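Local coordinates for protein adhesin (Streptococcus sanguinis SK1 = NCTC 7863, PDB 6VT2) that binds sialoglycans through tandem Siglec-like modules and so probably mediates bacterial adhesion, at residues Thr4-Leu10 against Phe25-Asp30; Arg37-Ile43 against Lys98-Glu103. One frame throughout, in Å; residues are numbered along the deposited sequence.

Interaction 1. Residues Thr4-Leu10 against Phe25-Asp30; sequences TPPTITL and FVETTD. With CA (calcium ion), chain H.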
ATOM      1  N   THR A   4     -12.170 -29.164  57.563  1.00 13.58           N
ATOM      2  CA  THR A   4     -12.785 -28.778  56.279  1.00 14.58           C
ATOM      3  C   THR A   4     -11.776 -28.926  55.164  1.00 14.59           C
ATOM      4  O   THR A   4     -10.895 -28.412  55.240  1.00 12.86           O
ATOM      5  CB  THR A   4     -13.210 -27.312  56.353  1.00 12.54           C
ATOM      6  OG1 THR A   4     -14.157 -27.246  57.415  1.00 16.38           O
ATOM      7  CG2 THR A   4     -13.887 -26.848  55.083  1.00 12.81           C
ATOM      8  N   PRO A   5     -12.005 -29.656  54.092  1.00 11.57           N
ATOM      9  CA  PRO A   5     -11.003 -29.701  53.050  1.00 12.60           C
ATOM     10  C   PRO A   5     -10.906 -28.395  52.261  1.00 12.13           C
ATOM     11  O   PRO A   5     -11.736 -27.596  52.390  1.00 12.95           O
ATOM     12  CB  PRO A   5     -11.508 -30.875  52.215  1.00 13.97           C
ATOM     13  CG  PRO A   5     -12.986 -30.938  52.430  1.00 19.48           C
ATOM     14  CD  PRO A   5     -13.195 -30.450  53.842  1.00 14.26           C
ATOM     15  N   PRO A   6      -9.836 -28.211  51.465  1.00 11.03           N
ATOM     16  CA  PRO A   6      -9.688 -27.026  50.681  1.00  9.29           C
ATOM     17  C   PRO A   6     -10.768 -26.830  49.616  1.00 10.61           C
ATOM     18  O   PRO A   6     -11.410 -27.758  49.298  1.00 13.58           O
ATOM     19  CB  PRO A   6      -8.349 -27.179  49.949  1.00  9.14           C
ATOM     20  CG  PRO A   6      -7.600 -28.183  50.763  1.00 12.39           C
ATOM     21  CD  PRO A   6      -8.666 -29.087  51.327  1.00 11.94           C
ATOM     22  N   THR A   7     -10.916 -25.594  49.183  1.00 10.03           N
ATOM     23  CA  THR A   7     -11.869 -25.184  48.152  1.00  9.55           C
ATOM     24  C   THR A   7     -11.104 -25.080  46.839  1.00 11.85           C
ATOM     25  O   THR A   7     -10.173 -24.327  46.799  1.00 13.80           O
ATOM     26  CB  THR A   7     -12.534 -23.862  48.526  1.00 15.08           C
ATOM     27  OG1 THR A   7     -13.224 -24.057  49.754  1.00 17.83           O
ATOM     28  CG2 THR A   7     -13.500 -23.373  47.471  1.00 17.48           C
ATOM     29  N   ILE A   8     -11.578 -25.781  45.818  1.00 10.28           N
ATOM     30  CA  ILE A   8     -10.910 -25.848  44.525  1.00  9.74           C
ATOM     31  C   ILE A   8     -11.812 -25.207  43.483  1.00 12.80           C
ATOM     32  O   ILE A   8     -12.998 -25.542  43.400  1.00 13.95           O
ATOM     33  CB  ILE A   8     -10.615 -27.304  44.118  1.00 11.20           C
ATOM     34  CG1 ILE A   8      -9.815 -28.046  45.164  1.00 10.72           C
ATOM     35  CG2 ILE A   8      -9.866 -27.354  42.777  1.00 12.55           C
ATOM     36  CD1 ILE A   8      -9.749 -29.483  44.936  1.00 12.81           C
ATOM     37  N   THR A   9     -11.185 -24.303  42.721  0.72 10.81           N
ATOM     38  CA  THR A   9     -11.860 -23.559  41.662  0.72 11.32           C
ATOM     39  C   THR A   9     -11.142 -23.856  40.315  0.72 12.43           C
ATOM     40  O   THR A   9      -9.948 -23.827  40.317  0.72 11.53           O
ATOM     41  CB  THR A   9     -11.942 -22.052  41.894  0.72 13.26           C
ATOM     42  OG1 THR A   9     -12.722 -21.907  43.076  0.72 19.53           O
ATOM     43  CG2 THR A   9     -12.626 -21.344  40.762  0.72 21.70           C
ATOM     44  N   LEU A  10     -11.878 -24.367  39.333  1.00 11.49           N
ATOM     45  CA  LEU A  10     -11.190 -24.738  38.065  1.00 11.73           C
ATOM     46  C   LEU A  10     -12.205 -24.738  36.927  1.00 10.85           C
ATOM     47  O   LEU A  10     -13.360 -24.811  37.217  1.00 12.42           O
ATOM     48  CB  LEU A  10     -10.512 -26.095  38.228  1.00 12.31           C
ATOM     49  CG  LEU A  10     -11.414 -27.313  38.095  1.00 11.14           C
ATOM     50  CD1 LEU A  10     -10.552 -28.557  37.997  1.00 20.24           C
ATOM     51  CD2 LEU A  10     -12.373 -27.411  39.256  1.00 14.89           C
ATOM     52  N   PHE A  25      -5.414 -22.901  34.845  1.00 10.79           N
ATOM     53  CA  PHE A  25      -5.006 -22.837  36.251  1.00 11.25           C
ATOM     54  C   PHE A  25      -6.129 -23.331  37.138  1.00 12.10           C
ATOM     55  O   PHE A  25      -7.269 -23.129  36.811  1.00 14.26           O
ATOM     56  CB  PHE A  25      -4.542 -21.420  36.570  1.00 14.07           C
ATOM     57  CG  PHE A  25      -3.212 -21.122  35.944  1.00 15.39           C
ATOM     58  CD1 PHE A  25      -2.040 -21.493  36.573  1.00 18.51           C
ATOM     59  CD2 PHE A  25      -3.140 -20.544  34.690  1.00 20.46           C
ATOM     60  CE1 PHE A  25      -0.817 -21.247  35.980  1.00 19.42           C
ATOM     61  CE2 PHE A  25      -1.914 -20.306  34.099  1.00 21.64           C
ATOM     62  CZ  PHE A  25      -0.759 -20.654  34.749  1.00 19.86           C
ATOM     63  N   VAL A  26      -5.735 -23.983  38.202  1.00 12.56           N
ATOM     64  CA  VAL A  26      -6.683 -24.447  39.227  1.00 11.21           C
ATOM     65  C   VAL A  26      -6.332 -23.578  40.433  1.00 15.23           C
ATOM     66  O   VAL A  26      -5.255 -23.299  40.590  1.00 14.69           O
ATOM     67  CB  VAL A  26      -6.495 -25.939  39.516  1.00 11.07           C
ATOM     68  CG1 VAL A  26      -7.272 -26.333  40.760  1.00 11.80           C
ATOM     69  CG2 VAL A  26      -6.837 -26.817  38.314  1.00 15.22           C
ATOM     70  N   GLU A  27      -7.298 -23.063  41.147  1.00 11.61           N
ATOM     71  CA  GLU A  27      -7.041 -22.202  42.324  1.00 10.13           C
ATOM     72  C   GLU A  27      -7.590 -22.923  43.540  1.00 12.34           C
ATOM     73  O   GLU A  27      -8.659 -23.435  43.433  1.00 13.54           O
ATOM     74  CB  GLU A  27      -7.644 -20.821  42.145  1.00 13.60           C
ATOM     75  CG  GLU A  27      -6.844 -19.931  41.209  1.00 17.32           C
ATOM     76  CD  GLU A  27      -7.164 -18.457  41.377  1.00 25.58           C
ATOM     77  OE1 GLU A  27      -8.261 -18.148  41.821  1.00 36.25           O
ATOM     78  OE2 GLU A  27      -6.307 -17.632  41.092  1.00 45.30           O
ATOM     79  N   THR A  28      -6.797 -22.973  44.613  1.00 11.10           N
ATOM     80  CA  THR A  28      -7.186 -23.721  45.813  1.00  9.29           C
ATOM     81  C   THR A  28      -7.058 -22.815  47.032  1.00 13.48           C
ATOM     82  O   THR A  28      -6.133 -22.194  47.104  1.00 11.31           O
ATOM     83  CB  THR A  28      -6.398 -25.025  45.976  1.00 10.96           C
ATOM     84  OG1 THR A  28      -6.595 -25.801  44.797  1.00 15.01           O
ATOM     85  CG2 THR A  28      -6.841 -25.850  47.162  1.00 14.05           C
ATOM     86  N   THR A  29      -8.097 -22.744  47.840  1.00 12.45           N
ATOM     87  CA  THR A  29      -7.859 -21.973  49.158  1.00 11.43           C
ATOM     88  C   THR A  29      -8.259 -22.864  50.325  1.00 12.12           C
ATOM     89  O   THR A  29      -8.877 -23.802  50.158  1.00 12.31           O
ATOM     90  CB  THR A  29      -8.730 -20.718  49.166  1.00 15.62           C
ATOM     91  OG1 THR A  29     -10.072 -21.174  49.080  1.00 18.38           O
ATOM     92  CG2 THR A  29      -8.512 -19.795  47.995  1.00 13.37           C
ATOM     93  N   ASP A  30      -7.884 -22.450  51.514  1.00 11.41           N
ATOM     94  CA  ASP A  30      -8.291 -23.177  52.725  1.00 11.50           C
ATOM     95  C   ASP A  30      -8.296 -22.152  53.835  1.00 15.05           C
ATOM     96  O   ASP A  30      -7.384 -21.422  53.870  1.00 12.45           O
ATOM     97  CB  ASP A  30      -7.372 -24.354  53.017  1.00 10.88           C
ATOM     98  CG  ASP A  30      -7.900 -25.252  54.115  1.00 14.90           C
ATOM     99  OD1 ASP A  30      -8.705 -26.035  53.825  1.00 15.30           O
ATOM    100  OD2 ASP A  30      -7.386 -25.174  55.199  1.00 14.65           O
TER
HETATM  101 CA    CA H 702      -8.954 -26.946  55.993  1.00 13.21          CA
HETATM  102  O   HOH W   1     -10.499 -21.725  45.209  1.00 21.08           O
HETATM  103  O   HOH W   2     -10.338 -25.128  56.450  1.00 16.73           O
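Thr-7 and Thr-9 pair antiparallel with Thr-29 and Glu-27 through four backbone hydrogen bonds, and the axes of the two short strands come within 4.6 Å, their directions 159° apart. Thr-7 and Thr-29 meet on one face, where CB of Thr-7 lies 3.7 Å from OG1 of Thr-29; beta-branched threonine suits an extended strand. Glu-27 shares that face and makes a salt bridge with Arg-77. The other face is mostly apolar, and tight at two points. Ile-8 turns CG2 anti to its backbone N, and there it presses on CG1 of Val-26 at 3.4 Å. Val-26 sends its other branch, CG2, to CB of Leu-10 at 3.7 Å. CB of Pro-6 is 3.4 Å from CG2 of Thr-28; the proline ring offers this apolar contact, while its N, with no hydrogen to give, sits near OD1 of Asp-30 unbonded. The Asp-30 carboxylate grips calcium with both oxygens, OD1 at 2.4 Å and OD2 at 2.5 Å, while OD2 also bonds Ser-32. Thr-4 adds its carbonyl O at 2.5 Å, and a water, Asp-2 and Asp-104 complete the sphere. This is an edge-strand pairing of a beta-sandwich, tied at one end by calcium.

Interaction 2. Residues Arg37-Ile43 against Lys98-Glu103; sequences RVIVRNI and KYVRAE. With GAL (beta-D-galactopyranose), chain D; SIA (N-acetyl-alpha-neuraminic acid), chain B; SO4 (sulfate ion), chain L.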
ATOM      1  N   ARG A  37      -1.199 -30.639  49.286  1.00 11.83           N
ATOM      2  CA  ARG A  37      -1.203 -31.469  48.075  1.00 15.64           C
ATOM      3  C   ARG A  37      -2.302 -30.970  47.148  1.00 12.53           C
ATOM      4  O   ARG A  37      -3.308 -30.599  47.613  1.00 10.48           O
ATOM      5  CB  ARG A  37      -1.529 -32.932  48.376  1.00 17.59           C
ATOM      6  CG  ARG A  37      -0.566 -33.616  49.335  1.00 19.99           C
ATOM      7  CD  ARG A  37      -0.927 -35.027  49.673  1.00 36.00           C
ATOM      8  NE  ARG A  37      -0.814 -36.125  48.738  1.00 44.22           N
ATOM      9  CZ  ARG A  37      -0.110 -36.217  47.644  1.00 58.25           C
ATOM     10  NH1 ARG A  37      -0.208 -37.340  46.950  1.00 45.70           N
ATOM     11  NH2 ARG A  37       0.644 -35.256  47.161  1.00 66.65           N
ATOM     12  N   VAL A  38      -1.910 -30.801  45.851  1.00 13.20           N
ATOM     13  CA  VAL A  38      -3.021 -30.715  44.793  1.00  9.97           C
ATOM     14  C   VAL A  38      -2.690 -31.839  43.799  1.00 13.04           C
ATOM     15  O   VAL A  38      -1.605 -31.942  43.417  1.00 14.25           O
ATOM     16  CB  VAL A  38      -2.971 -29.327  44.151  1.00  9.75           C
ATOM     17  CG1 VAL A  38      -3.964 -29.232  43.006  1.00 10.33           C
ATOM     18  CG2 VAL A  38      -3.222 -28.244  45.188  1.00 11.34           C
ATOM     19  N   ILE A  39      -3.667 -32.652  43.483  1.00 12.65           N
ATOM     20  CA  ILE A  39      -3.513 -33.872  42.669  1.00 13.35           C
ATOM     21  C   ILE A  39      -4.447 -33.759  41.465  1.00 11.03           C
ATOM     22  O   ILE A  39      -5.518 -33.324  41.630  1.00 11.53           O
ATOM     23  CB  ILE A  39      -3.972 -35.075  43.528  1.00 12.37           C
ATOM     24  CG1 ILE A  39      -2.999 -35.297  44.674  1.00 18.67           C
ATOM     25  CG2 ILE A  39      -4.164 -36.336  42.721  1.00 17.62           C
ATOM     26  CD1 ILE A  39      -3.550 -36.194  45.751  1.00 28.54           C
ATOM     27  N   VAL A  40      -3.973 -34.174  40.305  1.00  9.81           N
ATOM     28  CA  VAL A  40      -4.827 -34.343  39.122  1.00  8.98           C
ATOM     29  C   VAL A  40      -4.778 -35.831  38.852  1.00  9.80           C
ATOM     30  O   VAL A  40      -3.721 -36.325  38.756  1.00 10.82           O
ATOM     31  CB  VAL A  40      -4.332 -33.544  37.922  1.00  9.12           C
ATOM     32  CG1 VAL A  40      -5.270 -33.735  36.747  1.00  9.39           C
ATOM     33  CG2 VAL A  40      -4.207 -32.098  38.271  1.00 10.12           C
ATOM     34  N   ARG A  41      -5.922 -36.476  38.754  1.00  8.50           N
ATOM     35  CA  ARG A  41      -5.861 -37.926  38.604  1.00  8.46           C
ATOM     36  C   ARG A  41      -7.033 -38.461  37.787  1.00  9.42           C
ATOM     37  O   ARG A  41      -8.049 -37.837  37.655  1.00  9.56           O
ATOM     38  CB  ARG A  41      -5.883 -38.604  39.980  1.00  9.28           C
ATOM     39  CG  ARG A  41      -7.111 -38.268  40.809  1.00 11.13           C
ATOM     40  CD  ARG A  41      -7.288 -39.144  42.050  1.00 10.17           C
ATOM     41  NE  ARG A  41      -7.840 -40.417  41.715  1.00 12.91           N
ATOM     42  CZ  ARG A  41      -7.997 -41.392  42.568  1.00 12.64           C
ATOM     43  NH1 ARG A  41      -7.625 -41.226  43.816  1.00  9.80           N
ATOM     44  NH2 ARG A  41      -8.552 -42.511  42.182  1.00 13.09           N
ATOM     45  N   ASN A  42      -6.839 -39.694  37.332  1.00  9.83           N
ATOM     46  CA  ASN A  42      -7.943 -40.452  36.736  1.00 11.73           C
ATOM     47  C   ASN A  42      -8.913 -40.832  37.834  1.00 10.70           C
ATOM     48  O   ASN A  42      -8.486 -41.057  38.874  1.00  9.99           O
ATOM     49  CB  ASN A  42      -7.452 -41.788  36.197  1.00 10.20           C
ATOM     50  CG  ASN A  42      -6.633 -41.592  34.959  1.00 12.34           C
ATOM     51  OD1 ASN A  42      -6.394 -40.462  34.630  1.00 10.38           O
ATOM     52  ND2 ASN A  42      -6.212 -42.652  34.305  1.00 12.51           N
ATOM     53  N   ILE A  43     -10.174 -40.996  37.515  1.00 10.11           N
ATOM     54  CA  ILE A  43     -11.172 -41.466  38.511  1.00  9.99           C
ATOM     55  C   ILE A  43     -10.758 -42.832  39.041  1.00 10.25           C
ATOM     56  O   ILE A  43     -10.983 -43.092  40.196  1.00 13.61           O
ATOM     57  CB  ILE A  43     -12.604 -41.496  37.910  1.00  9.80           C
ATOM     58  CG1 ILE A  43     -13.673 -41.744  38.980  1.00 10.99           C
ATOM     59  CG2 ILE A  43     -12.755 -42.494  36.763  1.00 11.23           C
ATOM     60  CD1 ILE A  43     -13.656 -40.772  40.144  1.00 10.71           C
ATOM     61  N   LYS A  98     -10.917 -35.473  34.062  1.00  8.28           N
ATOM     62  CA  LYS A  98      -9.922 -35.777  35.089  1.00  8.31           C
ATOM     63  C   LYS A  98     -10.252 -34.984  36.354  1.00  8.34           C
ATOM     64  O   LYS A  98     -10.823 -33.979  36.295  1.00  8.75           O
ATOM     65  CB  LYS A  98      -8.529 -35.474  34.580  1.00  9.29           C
ATOM     66  CG  LYS A  98      -8.158 -36.170  33.287  1.00 10.64           C
ATOM     67  CD  LYS A  98      -8.063 -37.657  33.524  1.00 11.45           C
ATOM     68  CE  LYS A  98      -8.179 -38.333  32.195  1.00 12.49           C
ATOM     69  NZ  LYS A  98      -7.882 -39.755  32.242  1.00 11.00           N
ATOM     70  N   TYR A  99      -9.801 -35.528  37.452  1.00  8.61           N
ATOM     71  CA  TYR A  99     -10.265 -35.090  38.771  1.00  8.38           C
ATOM     72  C   TYR A  99      -9.138 -34.387  39.509  1.00  8.50           C
ATOM     73  O   TYR A  99      -7.978 -34.794  39.429  1.00 10.38           O
ATOM     74  CB  TYR A  99     -10.747 -36.292  39.548  1.00  8.35           C
ATOM     75  CG  TYR A  99     -11.998 -36.833  38.954  1.00  8.29           C
ATOM     76  CD1 TYR A  99     -11.991 -37.615  37.835  1.00  9.86           C
ATOM     77  CD2 TYR A  99     -13.218 -36.459  39.473  1.00  8.28           C
ATOM     78  CE1 TYR A  99     -13.190 -37.997  37.217  1.00  9.47           C
ATOM     79  CE2 TYR A  99     -14.432 -36.892  38.930  1.00  8.23           C
ATOM     80  CZ  TYR A  99     -14.395 -37.615  37.756  1.00  9.25           C
ATOM     81  OH  TYR A  99     -15.594 -37.950  37.228  1.00 10.82           O
ATOM     82  N   VAL A 100      -9.500 -33.323  40.208  1.00  8.49           N
ATOM     83  CA  VAL A 100      -8.547 -32.508  40.945  1.00  8.75           C
ATOM     84  C   VAL A 100      -8.900 -32.594  42.422  1.00  9.23           C
ATOM     85  O   VAL A 100     -10.038 -32.348  42.813  1.00 10.40           O
ATOM     86  CB  VAL A 100      -8.526 -31.065  40.433  1.00 10.18           C
ATOM     87  CG1 VAL A 100      -7.494 -30.309  41.199  1.00 12.02           C
ATOM     88  CG2 VAL A 100      -8.227 -30.999  38.942  1.00 10.24           C
ATOM     89  N   ARG A 101      -7.885 -32.918  43.234  1.00  9.87           N
ATOM     90  CA  ARG A 101      -8.095 -33.002  44.663  1.00  8.69           C
ATOM     91  C   ARG A 101      -7.047 -32.164  45.376  1.00 10.50           C
ATOM     92  O   ARG A 101      -6.031 -31.957  44.878  1.00 12.30           O
ATOM     93  CB  ARG A 101      -7.981 -34.440  45.167  1.00 10.62           C
ATOM     94  CG  ARG A 101      -8.899 -35.406  44.443  1.00 11.18           C
ATOM     95  CD  ARG A 101      -8.674 -36.764  45.056  1.00  9.08           C
ATOM     96  NE  ARG A 101      -9.379 -36.933  46.303  1.00  9.70           N
ATOM     97  CZ  ARG A 101      -9.343 -38.040  47.011  1.00 13.45           C
ATOM     98  NH1 ARG A 101      -8.614 -39.054  46.618  1.00 12.43           N
ATOM     99  NH2 ARG A 101     -10.034 -38.157  48.124  1.00 12.56           N
ATOM    100  N   ALA A 102      -7.412 -31.707  46.543  1.00  9.35           N
ATOM    101  CA  ALA A 102      -6.447 -30.959  47.319  1.00 10.80           C
ATOM    102  C   ALA A 102      -6.564 -31.371  48.776  1.00 10.33           C
ATOM    103  O   ALA A 102      -7.643 -31.747  49.237  1.00 10.92           O
ATOM    104  CB  ALA A 102      -6.654 -29.455  47.182  1.00 11.16           C
ATOM    105  N   GLU A 103      -5.444 -31.282  49.494  1.00 11.00           N
ATOM    106  CA  GLU A 103      -5.387 -31.654  50.909  1.00 11.53           C
ATOM    107  C   GLU A 103      -4.702 -30.565  51.705  1.00 12.76           C
ATOM    108  O   GLU A 103      -3.672 -30.030  51.271  1.00 12.15           O
ATOM    109  CB  GLU A 103      -4.647 -32.953  51.022  1.00 14.30           C
ATOM    110  CG  GLU A 103      -4.577 -33.486  52.491  1.00 14.93           C
ATOM    111  CD  GLU A 103      -3.788 -34.773  52.502  1.00 24.87           C
ATOM    112  OE1 GLU A 103      -2.928 -34.931  53.385  1.00 29.80           O
ATOM    113  OE2 GLU A 103      -3.970 -35.614  51.576  1.00 26.42           O
TER
HETATM  114  C1  GAL D   2     -14.654 -43.313  33.359  1.00 16.33           C
HETATM  115  C2  GAL D   2     -14.772 -43.192  31.825  1.00 13.07           C
HETATM  116  C3  GAL D   2     -14.427 -41.783  31.357  1.00 14.26           C
HETATM  117  C4  GAL D   2     -15.239 -40.743  32.141  1.00 12.23           C
HETATM  118  C5  GAL D   2     -14.997 -40.963  33.631  1.00 13.43           C
HETATM  119  C6  GAL D   2     -15.778 -40.003  34.547  1.00 12.25           C
HETATM  120  O2  GAL D   2     -13.864 -44.060  31.170  1.00 15.91           O
HETATM  121  O3  GAL D   2     -14.709 -41.621  29.969  1.00 13.04           O
HETATM  122  O4  GAL D   2     -16.612 -40.874  31.848  1.00 13.26           O
HETATM  123  O5  GAL D   2     -15.394 -42.285  33.997  1.00 11.16           O
HETATM  124  O6  GAL D   2     -15.402 -40.161  35.908  1.00 16.65           O
HETATM  125  C1  SIA B   3     -13.520 -39.459  29.810  1.00 12.27           C
HETATM  126  C2  SIA B   3     -13.771 -40.922  29.243  1.00 12.61           C
HETATM  127  C3  SIA B   3     -14.408 -40.962  27.849  1.00  9.20           C
HETATM  128  C4  SIA B   3     -13.506 -40.417  26.739  1.00 11.81           C
HETATM  129  C5  SIA B   3     -12.132 -41.100  26.778  1.00  8.88           C
HETATM  130  C6  SIA B   3     -11.560 -41.054  28.219  1.00  9.69           C
HETATM  131  C7  SIA B   3     -10.259 -41.873  28.427  1.00 10.05           C
HETATM  132  C8  SIA B   3      -9.913 -41.960  29.936  1.00 10.31           C
HETATM  133  C9  SIA B   3      -8.477 -42.438  30.123  1.00 12.87           C
HETATM  134  C10 SIA B   3     -10.629 -41.099  24.820  1.00 12.75           C
HETATM  135  C11 SIA B   3      -9.660 -40.266  23.984  1.00 11.83           C
HETATM  136  N5  SIA B   3     -11.186 -40.453  25.872  1.00  8.18           N
HETATM  137  O1A SIA B   3     -14.363 -38.581  29.517  1.00 12.69           O
HETATM  138  O1B SIA B   3     -12.497 -39.374  30.546  1.00 11.88           O
HETATM  139  O4  SIA B   3     -14.095 -40.624  25.439  1.00 11.05           O
HETATM  140  O6  SIA B   3     -12.487 -41.613  29.143  1.00 10.93           O
HETATM  141  O7  SIA B   3     -10.358 -43.148  27.814  1.00 13.19           O
HETATM  142  O8  SIA B   3     -10.123 -40.679  30.542  1.00 11.68           O
HETATM  143  O9  SIA B   3      -7.598 -41.365  29.772  1.00 12.41           O
HETATM  144  O10 SIA B   3     -10.869 -42.273  24.545  1.00 14.39           O
HETATM  145  S   SO4 L 706       1.992 -36.154  45.034  1.00158.41           S
HETATM  146  O1  SO4 L 706       2.865 -36.770  44.085  1.00162.39           O
HETATM  147  O2  SO4 L 706       0.684 -36.308  44.661  1.00160.94           O
HETATM  148  O3  SO4 L 706       2.279 -36.755  46.285  1.00149.56           O
HETATM  149  O4  SO4 L 706       2.357 -34.767  45.064  1.00149.55           O
HETATM  150  O   HOH W   3      -5.882 -39.080  45.219  1.00 15.16           O
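Tyr-99 lies beneath Ile-43, whose CD1 sits over the middle of one ring face, 4.0 Å from the centroid, in a CH-pi contact. A flat aromatic with a polar tip suits this place: the ring packs against isoleucine, and its OH donates a 2.6 Å hydrogen bond to O6 of the bound galactose and receives one from Lys-115 N. Lys-98 NZ approaches OD1 of Asn-42 at 2.9 Å from above the amide plane and also bonds sialic acid O8 and O9. Asp-53 accepts from both residues, its backbone O from Lys-98 NZ and its carboxylate from Asn-42 ND2.

The strands run antiparallel with six backbone hydrogen bonds, two in each of the pairs Arg-37/Glu-103, Ile-39/Arg-101 and Arg-41/Tyr-99. Arg-101 and Arg-41 lean across each other, their guanidinium planes 63° apart. The NH1 atoms, 3.7 Å apart, both donate to one water. Asp-47 and the carbonyl of Thr-110 hold Arg-101, probably easing the like charges. With CG between its backbone N and carbonyl carbon (chi1 58°) and a bend at chi3, Arg-41 folds back so that NE meets Asn-42 O at 3.0 Å, nearly straight at 172°; Ala-46 O takes NH1.

Arg-37 runs beside Glu-103, its CD 3.6 Å from OE2, but NE stays 4.3 Å from OE2, beyond a salt bridge.

Val-38, Val-40, Val-100 and Ala-102 occupy the opposite face, small and apolar. Strand 35-41 forms an edge of its sheet beside 95-104, itself flanked by 119-125; Val-38 packs on strands 58-61 and 76-83 of the other sheet, Val-40 on Tyr-59 and on Phe-120.

Interactions 1 and 2 follow one another along the chain, strand 21-29 being followed, after a short turn, by strand 35-41, and their centres lie 11 Å apart. Each belongs to a different sheet of the same Siglec-like domain, and the two sheets face one another as in a V-set immunoglobulin fold. They touch through the core, where Leu-10 CD1 meets Val-100 CG2 at 3.5 Å and Ile-8 reaches strand 95-104. That strand links two sites: its start contributes to the glycan pocket, and Asp-104 at its far end joins the calcium site of interaction 1. Metal and sugar thus occupy different ends of one compact sandwich, and the calcium lies well away from the ligand.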